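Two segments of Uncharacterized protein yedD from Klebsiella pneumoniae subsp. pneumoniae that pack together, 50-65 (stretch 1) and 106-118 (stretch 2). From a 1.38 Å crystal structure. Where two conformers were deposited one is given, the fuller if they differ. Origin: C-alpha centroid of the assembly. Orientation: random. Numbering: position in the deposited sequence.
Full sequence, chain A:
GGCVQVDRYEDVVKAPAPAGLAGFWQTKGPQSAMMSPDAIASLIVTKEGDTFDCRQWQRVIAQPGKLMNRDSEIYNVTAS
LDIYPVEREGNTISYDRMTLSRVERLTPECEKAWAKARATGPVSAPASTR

Stretch 1 (50-65) DTFDCRQWQRVIAQPG
Stretch 2 106-118: LTPECEKAWAKAR

Stretch 1 is a β-hairpin, with strands 50-56 and 60-65 joined by a turn at 57-59. Paired backbone bonds hold it, such as Asp-53 N to Gln-63 O at 2.9 Å and Arg-55 N to Ile-61 O at 2.8 Å. Stretch 2 is a short lead-in, 106-107, and a helix, 108-118, lying across one face of the hairpin. The helix axis passes 9.0 Å from the first strand at 141°, an oblique crossing nearer antiparallel than parallel, and 9.5 Å from the second at 42°. Alternation in the strands sets the pattern: Asp-50, Phe-52, Cys-54 and Gln-56 point toward the helix, while Thr-51, Asp-53 and Arg-55 point away.

Asp-50 (chi1 m) meets Arg-118 through water 1. The water donates to Asp-50 OD2 at 2.6 Å and accepts from Arg-118 NH1 at 3.2 Å. Phe-52 (chi1 t, chi2 65°) is the centre of the contact. Its CA lies 7.0 Å from Trp-114 CA. Trp-114 CA sits over one face of its ring, 4.0 Å from the centroid. The Trp-114 side chain (chi1 t, chi2 -126°) brings CE3 to 3.6 Å from Phe-52 CB. Phe-52 CZ reaches Ala-113 CB at 3.8 Å, and Phe-52 CE1 reaches Ala-117 CB at 4.0 Å. Cys-110 SG is at the ring edge, 4.1 Å from Phe-52 CD2.

Cys-54 and Cys-110, both chi1 t, have CA atoms 6.0 Å apart. Cys-54 CB touches Cys-110 SG at 3.3 Å.

Gln-56 (chi1 p, chi2 t) extends to the helix start. There Thr-107 (chi1 p) is the N-cap, its OG1 accepting from Cys-110 N at 3.3 Å.

On the second strand, Val-60 CG2 lies 4.1 Å from Glu-109 CG. Ala-62 CB is 4.4 Å from Ala-113 CB. Pro-64 CG packs on Ala-117 CB at 4.1 Å.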

ATOM      1  N   ASP A  50      -7.621   2.583   4.904  1.00 12.78           N
ATOM      2  CA  ASP A  50      -7.484   1.227   4.367  1.00 11.95           C
ATOM      3  C   ASP A  50      -6.376   1.253   3.305  1.00 12.49           C
ATOM      4  O   ASP A  50      -6.182   2.249   2.615  1.00 13.19           O
ATOM      5  CB  ASP A  50      -8.764   0.720   3.773  1.00 12.47           C
ATOM      6  CG  ASP A  50      -9.830   0.470   4.804  1.00 15.42           C
ATOM      7  OD1 ASP A  50      -9.749  -0.524   5.526  1.00 19.43           O
ATOM      8  OD2 ASP A  50     -10.764   1.295   4.916  1.00 21.03           O
ATOM      9  N   THR A  51      -5.641   0.152   3.202  1.00 11.47           N
ATOM     10  CA  THR A  51      -4.565   0.067   2.249  1.00 11.31           C
ATOM     11  C   THR A  51      -4.609  -1.211   1.446  1.00 10.18           C
ATOM     12  O   THR A  51      -5.292  -2.180   1.813  1.00 10.77           O
ATOM     13  CB  THR A  51      -3.217   0.148   2.954  1.00 11.20           C
ATOM     14  OG1 THR A  51      -3.022  -1.051   3.705  1.00 11.87           O
ATOM     15  CG2 THR A  51      -3.102   1.422   3.864  1.00 13.07           C
ATOM     16  N   PHE A  52      -3.818  -1.223   0.383  1.00  9.96           N
ATOM     17  CA  PHE A  52      -3.677  -2.413  -0.457  1.00  9.87           C
ATOM     18  C   PHE A  52      -2.297  -2.408  -1.059  1.00 10.41           C
ATOM     19  O   PHE A  52      -1.933  -1.448  -1.757  1.00 11.26           O
ATOM     20  CB  PHE A  52      -4.735  -2.382  -1.566  1.00 10.96           C
ATOM     21  CG  PHE A  52      -4.980  -3.708  -2.243  1.00 12.08           C
ATOM     22  CD1 PHE A  52      -5.506  -4.768  -1.536  1.00 14.52           C
ATOM     23  CD2 PHE A  52      -4.688  -3.883  -3.586  1.00 11.61           C
ATOM     24  CE1 PHE A  52      -5.782  -5.969  -2.181  1.00 13.14           C
ATOM     25  CE2 PHE A  52      -4.932  -5.076  -4.217  1.00 13.69           C
ATOM     26  CZ  PHE A  52      -5.449  -6.129  -3.511  1.00 13.42           C
ATOM     27  N   ASP A  53      -1.535  -3.461  -0.770  1.00  9.32           N
ATOM     28  CA  ASP A  53      -0.118  -3.583  -1.180  1.00  9.46           C
ATOM     29  C   ASP A  53      -0.106  -4.652  -2.265  1.00 10.38           C
ATOM     30  O   ASP A  53      -0.425  -5.799  -1.953  1.00 10.87           O
ATOM     31  CB  ASP A  53       0.703  -3.977   0.056  1.00  9.56           C
ATOM     32  CG  ASP A  53       2.172  -4.243  -0.235  1.00 11.43           C
ATOM     33  OD1 ASP A  53       2.516  -4.639  -1.355  1.00 13.88           O
ATOM     34  OD2 ASP A  53       2.967  -4.073   0.700  1.00 14.54           O
ATOM     35  N   CYS A  54       0.190  -4.259  -3.514  1.00 10.73           N
ATOM     36  CA  CYS A  54       0.073  -5.168  -4.664  1.00 11.89           C
ATOM     37  C   CYS A  54       1.375  -5.141  -5.417  1.00 12.51           C
ATOM     38  O   CYS A  54       1.801  -4.090  -5.874  1.00 14.96           O
ATOM     39  CB  CYS A  54      -1.090  -4.729  -5.550  1.00 14.11           C
ATOM     40  SG  CYS A  54      -1.421  -5.797  -6.937  1.00 18.78           S
ATOM     41  N   ARG A  55       2.018  -6.290  -5.527  1.00 11.88           N
ATOM     42  CA  ARG A  55       3.316  -6.388  -6.183  1.00 13.20           C
ATOM     43  C   ARG A  55       3.222  -7.443  -7.259  1.00 13.09           C
ATOM     44  O   ARG A  55       2.559  -8.437  -7.077  1.00 15.00           O
ATOM     45  CB  ARG A  55       4.375  -6.746  -5.171  1.00 14.43           C
ATOM     46  CG  ARG A  55       4.371  -5.764  -4.023  1.00 14.79           C
ATOM     47  CD  ARG A  55       5.472  -6.003  -3.088  1.00 16.45           C
ATOM     48  NE  ARG A  55       5.242  -5.375  -1.792  1.00 14.05           N
ATOM     49  CZ  ARG A  55       6.147  -5.173  -0.853  1.00 13.84           C
ATOM     50  NH1 ARG A  55       7.409  -5.561  -1.021  1.00 18.69           N
ATOM     51  NH2 ARG A  55       5.765  -4.622   0.287  1.00 16.92           N
ATOM     52  N   GLN A  56       3.873  -7.220  -8.384  1.00 12.07           N
ATOM     53  CA  GLN A  56       3.705  -8.100  -9.523  1.00 12.56           C
ATOM     54  C   GLN A  56       4.977  -8.224 -10.339  1.00 13.50           C
ATOM     55  O   GLN A  56       5.741  -7.269 -10.512  1.00 14.36           O
ATOM     56  CB  GLN A  56       2.586  -7.601 -10.421  1.00 16.69           C
ATOM     57  CG  GLN A  56       2.785  -6.238 -11.006  1.00 15.71           C
ATOM     58  CD  GLN A  56       1.573  -5.770 -11.738  1.00 20.67           C
ATOM     59  OE1 GLN A  56       1.320  -6.207 -12.886  1.00 28.13           O
ATOM     60  NE2 GLN A  56       0.819  -4.878 -11.125  1.00 18.40           N
ATOM     61  N   TRP A  57       5.189  -9.433 -10.838  1.00 14.28           N
ATOM     62  CA  TRP A  57       6.154  -9.656 -11.900  1.00 14.23           C
ATOM     63  C   TRP A  57       5.662 -10.877 -12.678  1.00 13.62           C
ATOM     64  O   TRP A  57       4.756 -10.740 -13.485  1.00 15.05           O
ATOM     65  CB  TRP A  57       7.583  -9.771 -11.358  1.00 15.18           C
ATOM     66  CG  TRP A  57       8.570  -9.974 -12.463  1.00 14.75           C
ATOM     67  CD1 TRP A  57       8.603  -9.317 -13.672  1.00 16.03           C
ATOM     68  CD2 TRP A  57       9.638 -10.896 -12.469  1.00 16.17           C
ATOM     69  NE1 TRP A  57       9.641  -9.805 -14.435  1.00 17.06           N
ATOM     70  CE2 TRP A  57      10.284 -10.781 -13.725  1.00 15.12           C
ATOM     71  CE3 TRP A  57      10.112 -11.827 -11.549  1.00 16.41           C
ATOM     72  CZ2 TRP A  57      11.393 -11.546 -14.063  1.00 18.72           C
ATOM     73  CZ3 TRP A  57      11.203 -12.598 -11.886  1.00 19.50           C
ATOM     74  CH2 TRP A  57      11.830 -12.463 -13.146  1.00 17.66           C
ATOM     75  N   GLN A  58       6.196 -12.057 -12.403  1.00 14.22           N
ATOM     76  CA  GLN A  58       5.669 -13.283 -12.998  1.00 13.63           C
ATOM     77  C   GLN A  58       4.344 -13.678 -12.361  1.00 14.55           C
ATOM     78  O   GLN A  58       3.513 -14.311 -13.005  1.00 16.08           O
ATOM     79  CB  GLN A  58       6.655 -14.460 -12.924  1.00 13.92           C
ATOM     80  CG  GLN A  58       7.989 -14.210 -13.590  1.00 16.94           C
ATOM     81  CD  GLN A  58       7.884 -13.984 -15.056  1.00 17.87           C
ATOM     82  OE1 GLN A  58       7.238 -14.759 -15.769  1.00 21.35           O
ATOM     83  NE2 GLN A  58       8.501 -12.911 -15.531  1.00 22.12           N
ATOM     84  N   ARG A  59       4.175 -13.321 -11.085  1.00 13.80           N
ATOM     85  CA  ARG A  59       2.943 -13.515 -10.353  1.00 13.35           C
ATOM     86  C   ARG A  59       2.623 -12.244  -9.579  1.00 13.46           C
ATOM     87  O   ARG A  59       3.493 -11.397  -9.397  1.00 13.75           O
ATOM     88  CB  ARG A  59       3.069 -14.680  -9.373  1.00 14.77           C
ATOM     89  CG  ARG A  59       3.235 -16.026 -10.074  1.00 17.76           C
ATOM     90  CD  ARG A  59       3.304 -17.173  -9.080  1.00 18.60           C
ATOM     91  NE  ARG A  59       4.539 -17.137  -8.296  1.00 20.59           N
ATOM     92  CZ  ARG A  59       4.755 -17.778  -7.141  1.00 25.18           C
ATOM     93  NH1 ARG A  59       3.828 -18.548  -6.596  1.00 26.71           N
ATOM     94  NH2 ARG A  59       5.922 -17.635  -6.519  1.00 25.33           N
ATOM     95  N   VAL A  60       1.373 -12.148  -9.147  1.00 13.76           N
ATOM     96  CA  VAL A  60       0.877 -11.055  -8.331  1.00 13.69           C
ATOM     97  C   VAL A  60       0.760 -11.530  -6.888  1.00 14.98           C
ATOM     98  O   VAL A  60       0.303 -12.655  -6.622  1.00 17.04           O
ATOM     99  CB  VAL A  60      -0.519 -10.623  -8.840  1.00 13.90           C
ATOM    100  CG1 VAL A  60      -1.123  -9.559  -7.968  1.00 17.63           C
ATOM    101  CG2 VAL A  60      -0.456 -10.160 -10.288  1.00 17.40           C
ATOM    102  N   ILE A  61       1.174 -10.683  -5.961  1.00 13.76           N
ATOM    103  CA  ILE A  61       0.931 -10.882  -4.548  1.00 13.55           C
ATOM    104  C   ILE A  61       0.327  -9.580  -4.047  1.00 12.74           C
ATOM    105  O   ILE A  61       0.929  -8.522  -4.188  1.00 15.05           O
ATOM    106  CB  ILE A  61       2.197 -11.296  -3.755  1.00 15.55           C
ATOM    107  CG1 ILE A  61       1.869 -11.392  -2.258  1.00 21.55           C
ATOM    108  CG2 ILE A  61       3.364 -10.365  -3.977  1.00 18.46           C
ATOM    109  CD1 ILE A  61       2.808 -12.286  -1.490  1.00 33.08           C
ATOM    110  N   ALA A  62      -0.876  -9.670  -3.511  1.00 12.35           N
ATOM    111  CA  ALA A  62      -1.581  -8.503  -3.035  1.00 12.82           C
ATOM    112  C   ALA A  62      -2.159  -8.750  -1.634  1.00 12.87           C
ATOM    113  O   ALA A  62      -2.622  -9.856  -1.327  1.00 15.54           O
ATOM    114  CB  ALA A  62      -2.674  -8.147  -4.020  1.00 17.04           C
ATOM    115  N   GLN A  63      -2.100  -7.727  -0.790  1.00 11.89           N
ATOM    116  CA  GLN A  63      -2.526  -7.842   0.607  1.00 12.27           C
ATOM    117  C   GLN A  63      -3.200  -6.578   1.073  1.00 10.82           C
ATOM    118  O   GLN A  63      -2.596  -5.516   1.020  1.00 10.27           O
ATOM    119  CB  GLN A  63      -1.327  -8.070   1.530  1.00 15.60           C
ATOM    120  CG  GLN A  63      -0.449  -9.283   1.159  1.00 19.28           C
ATOM    121  CD  GLN A  63       0.880  -9.179   1.824  1.00 30.26           C
ATOM    122  OE1 GLN A  63       1.910  -9.060   1.151  1.00 38.90           O
ATOM    123  NE2 GLN A  63       0.871  -9.113   3.149  1.00 31.36           N
ATOM    124  N   PRO A  64      -4.444  -6.695   1.564  1.00 11.65           N
ATOM    125  CA  PRO A  64      -5.066  -5.561   2.231  1.00 12.08           C
ATOM    126  C   PRO A  64      -4.328  -5.218   3.538  1.00 12.28           C
ATOM    127  O   PRO A  64      -3.649  -6.058   4.125  1.00 13.88           O
ATOM    128  CB  PRO A  64      -6.501  -6.050   2.479  1.00 15.38           C
ATOM    129  CG  PRO A  64      -6.735  -7.102   1.355  1.00 17.05           C
ATOM    130  CD  PRO A  64      -5.394  -7.799   1.315  1.00 15.20           C
ATOM    131  N   GLY A  65      -4.490  -3.987   4.017  1.00 12.67           N
ATOM    132  CA  GLY A  65      -3.934  -3.561   5.288  1.00 13.76           C
ATOM    133  C   GLY A  65      -4.643  -2.320   5.819  1.00 12.81           C
ATOM    134  O   GLY A  65      -5.661  -1.899   5.278  1.00 13.94           O
ATOM    135  N   LEU A 106      -3.881   2.582 -11.303  1.00 21.51           N
ATOM    136  CA  LEU A 106      -2.939   1.466 -11.106  0.50 19.40           C
ATOM    137  C   LEU A 106      -3.025   0.495 -12.260  1.00 19.67           C
ATOM    138  O   LEU A 106      -3.803   0.690 -13.205  1.00 19.57           O
ATOM    139  CB  LEU A 106      -3.081   0.740  -9.764  0.50 17.95           C
ATOM    140  CG  LEU A 106      -2.599   1.583  -8.587  0.50 13.06           C
ATOM    141  CD1 LEU A 106      -2.868   0.800  -7.338  0.50 15.71           C
ATOM    142  CD2 LEU A 106      -1.117   1.966  -8.712  0.50 14.04           C
ATOM    143  N   THR A 107      -2.153  -0.514 -12.233  1.00 19.02           N
ATOM    144  CA  THR A 107      -2.211  -1.588 -13.246  1.00 19.32           C
ATOM    145  C   THR A 107      -3.562  -2.275 -13.178  1.00 16.58           C
ATOM    146  O   THR A 107      -4.199  -2.288 -12.132  1.00 15.86           O
ATOM    147  CB  THR A 107      -1.157  -2.695 -13.061  1.00 19.56           C
ATOM    148  OG1 THR A 107      -1.315  -3.329 -11.778  1.00 21.13           O
ATOM    149  CG2 THR A 107       0.238  -2.103 -13.157  1.00 24.98           C
ATOM    150  N   PRO A 108      -4.043  -2.824 -14.307  1.00 16.92           N
ATOM    151  CA  PRO A 108      -5.325  -3.495 -14.271  1.00 15.99           C
ATOM    152  C   PRO A 108      -5.389  -4.621 -13.256  1.00 16.08           C
ATOM    153  O   PRO A 108      -6.428  -4.841 -12.649  1.00 18.33           O
ATOM    154  CB  PRO A 108      -5.475  -4.023 -15.700  1.00 20.52           C
ATOM    155  CG  PRO A 108      -4.783  -3.021 -16.474  1.00 22.04           C
ATOM    156  CD  PRO A 108      -3.547  -2.701 -15.686  1.00 18.55           C
ATOM    157  N   GLU A 109      -4.281  -5.322 -13.077  1.00 18.47           N
ATOM    158  CA  GLU A 109      -4.403  -6.448 -12.182  0.50 17.53           C
ATOM    159  C   GLU A 109      -4.452  -5.976 -10.713  1.00 15.62           C
ATOM    160  O   GLU A 109      -5.181  -6.624  -9.976  1.00 17.50           O
ATOM    161  CB  GLU A 109      -3.431  -7.600 -12.487  0.50 16.90           C
ATOM    162  CG  GLU A 109      -2.007  -7.186 -12.611  0.50 18.69           C
ATOM    163  CD  GLU A 109      -1.652  -6.876 -14.037  0.50 14.45           C
ATOM    164  OE1 GLU A 109      -2.298  -5.997 -14.658  0.50 14.36           O
ATOM    165  OE2 GLU A 109      -0.727  -7.515 -14.549  0.50 17.38           O
ATOM    166  N   CYS A 110      -3.831  -4.857 -10.353  1.00 15.77           N
ATOM    167  CA  CYS A 110      -3.988  -4.287  -9.007  0.70 16.22           C
ATOM    168  C   CYS A 110      -5.415  -3.772  -8.831  1.00 14.81           C
ATOM    169  O   CYS A 110      -6.035  -3.995  -7.808  1.00 16.22           O
ATOM    170  CB  CYS A 110      -3.017  -3.124  -8.764  0.70 20.73           C
ATOM    171  SG  CYS A 110      -2.974  -2.503  -7.069  0.70 26.03           S
ATOM    172  N   GLU A 111      -5.916  -3.078  -9.850  1.00 14.60           N
ATOM    173  CA  GLU A 111      -7.303  -2.566  -9.808  0.70 15.36           C
ATOM    174  C   GLU A 111      -8.302  -3.683  -9.573  1.00 14.30           C
ATOM    175  O   GLU A 111      -9.219  -3.575  -8.723  1.00 15.56           O
ATOM    176  CB  GLU A 111      -7.703  -1.959 -11.136  0.70 19.58           C
ATOM    177  CG  GLU A 111      -7.038  -0.745 -11.520  0.70 25.00           C
ATOM    178  CD  GLU A 111      -7.712  -0.107 -12.737  0.70 26.07           C
ATOM    179  OE1 GLU A 111      -8.119  -0.792 -13.716  0.70 29.05           O
ATOM    180  OE2 GLU A 111      -7.822   1.101 -12.723  0.70 24.84           O
ATOM    181  N   LYS A 112      -8.148  -4.790 -10.322  1.00 14.55           N
ATOM    182  CA  LYS A 112      -9.065  -5.927 -10.216  0.50 16.13           C
ATOM    183  C   LYS A 112      -8.975  -6.610  -8.854  1.00 15.11           C
ATOM    184  O   LYS A 112      -9.983  -6.925  -8.246  1.00 16.41           O
ATOM    185  CB  LYS A 112      -8.800  -6.979 -11.318  0.50 20.34           C
ATOM    186  CG  LYS A 112      -9.350  -6.621 -12.688  0.50 26.94           C
ATOM    187  CD  LYS A 112      -8.718  -7.480 -13.801  0.50 30.59           C
ATOM    188  CE  LYS A 112      -9.380  -7.201 -15.153  0.50 33.91           C
ATOM    189  NZ  LYS A 112      -8.557  -7.640 -16.318  0.50 36.94           N
ATOM    190  N   ALA A 113      -7.750  -6.811  -8.388  1.00 15.06           N
ATOM    191  CA  ALA A 113      -7.536  -7.469  -7.096  1.00 14.65           C
ATOM    192  C   ALA A 113      -8.130  -6.620  -5.961  1.00 13.15           C
ATOM    193  O   ALA A 113      -8.759  -7.144  -5.054  1.00 14.41           O
ATOM    194  CB  ALA A 113      -6.057  -7.740  -6.855  1.00 15.83           C
ATOM    195  N   TRP A 114      -7.968  -5.306  -6.060  1.00 13.10           N
ATOM    196  CA  TRP A 114      -8.517  -4.377  -5.062  1.00 12.19           C
ATOM    197  C   TRP A 114     -10.037  -4.425  -5.049  1.00 11.67           C
ATOM    198  O   TRP A 114     -10.656  -4.541  -3.980  1.00 14.12           O
ATOM    199  CB  TRP A 114      -8.026  -2.984  -5.389  1.00 13.73           C
ATOM    200  CG  TRP A 114      -8.640  -1.813  -4.685  1.00 15.91           C
ATOM    201  CD1 TRP A 114      -9.195  -0.722  -5.279  1.00 18.45           C
ATOM    202  CD2 TRP A 114      -8.667  -1.564  -3.287  1.00 15.92           C
ATOM    203  NE1 TRP A 114      -9.579   0.179  -4.337  1.00 19.16           N
ATOM    204  CE2 TRP A 114      -9.229  -0.283  -3.105  1.00 17.39           C
ATOM    205  CE3 TRP A 114      -8.235  -2.262  -2.178  1.00 15.39           C
ATOM    206  CZ2 TRP A 114      -9.427   0.284  -1.843  1.00 19.88           C
ATOM    207  CZ3 TRP A 114      -8.415  -1.692  -0.926  1.00 16.46           C
ATOM    208  CH2 TRP A 114      -8.975  -0.419  -0.773  1.00 18.65           C
ATOM    209  N   ALA A 115     -10.650  -4.376  -6.228  1.00 13.15           N
ATOM    210  CA  ALA A 115     -12.111  -4.385  -6.294  1.00 14.60           C
ATOM    211  C   ALA A 115     -12.656  -5.681  -5.680  1.00 15.11           C
ATOM    212  O   ALA A 115     -13.643  -5.678  -4.955  1.00 15.90           O
ATOM    213  CB  ALA A 115     -12.578  -4.206  -7.736  1.00 16.16           C
ATOM    214  N   LYS A 116     -11.963  -6.784  -5.931  1.00 15.02           N
ATOM    215  CA  LYS A 116     -12.339  -8.115  -5.449  0.50 16.93           C
ATOM    216  C   LYS A 116     -12.261  -8.195  -3.921  1.00 16.95           C
ATOM    217  O   LYS A 116     -13.161  -8.673  -3.250  1.00 17.88           O
ATOM    218  CB  LYS A 116     -11.409  -9.136  -6.140  0.50 19.28           C
ATOM    219  CG  LYS A 116     -11.415 -10.556  -5.639  0.50 22.14           C
ATOM    220  CD  LYS A 116     -11.092 -11.526  -6.772  0.50 24.31           C
ATOM    221  CE  LYS A 116      -9.788 -11.205  -7.402  0.50 25.87           C
ATOM    222  NZ  LYS A 116      -8.616 -11.489  -6.526  0.50 21.56           N
ATOM    223  N   ALA A 117     -11.161  -7.681  -3.385  1.00 16.71           N
ATOM    224  CA  ALA A 117     -10.958  -7.681  -1.946  1.00 17.91           C
ATOM    225  C   ALA A 117     -12.035  -6.828  -1.283  1.00 16.03           C
ATOM    226  O   ALA A 117     -12.682  -7.217  -0.283  1.00 19.64           O
ATOM    227  CB  ALA A 117      -9.565  -7.169  -1.603  1.00 18.21           C
ATOM    228  N   ARG A 118     -12.219  -5.636  -1.814  1.00 15.63           N
ATOM    229  CA  ARG A 118     -13.184  -4.691  -1.259  1.00 18.04           C
ATOM    230  C   ARG A 118     -14.625  -5.203  -1.258  1.00 18.23           C
ATOM    231  O   ARG A 118     -15.415  -4.803  -0.397  1.00 18.78           O
ATOM    232  CB  ARG A 118     -13.105  -3.344  -1.973  1.00 18.69           C
ATOM    233  CG  ARG A 118     -12.144  -2.413  -1.329  1.00 27.16           C
ATOM    234  CD  ARG A 118     -12.246  -1.003  -1.858  1.00 34.54           C
ATOM    235  NE  ARG A 118     -13.253  -0.058  -1.347  1.00 35.84           N
ATOM    236  CZ  ARG A 118     -13.154   0.782  -0.288  1.00 35.86           C
ATOM    237  NH1 ARG A 118     -12.146   0.782   0.631  1.00 25.26           N
ATOM    238  NH2 ARG A 118     -14.161   1.627  -0.098  1.00 39.74           N
TER
HETATM  239  O   HOH W   1     -11.566   2.880   2.950  1.00 19.69           O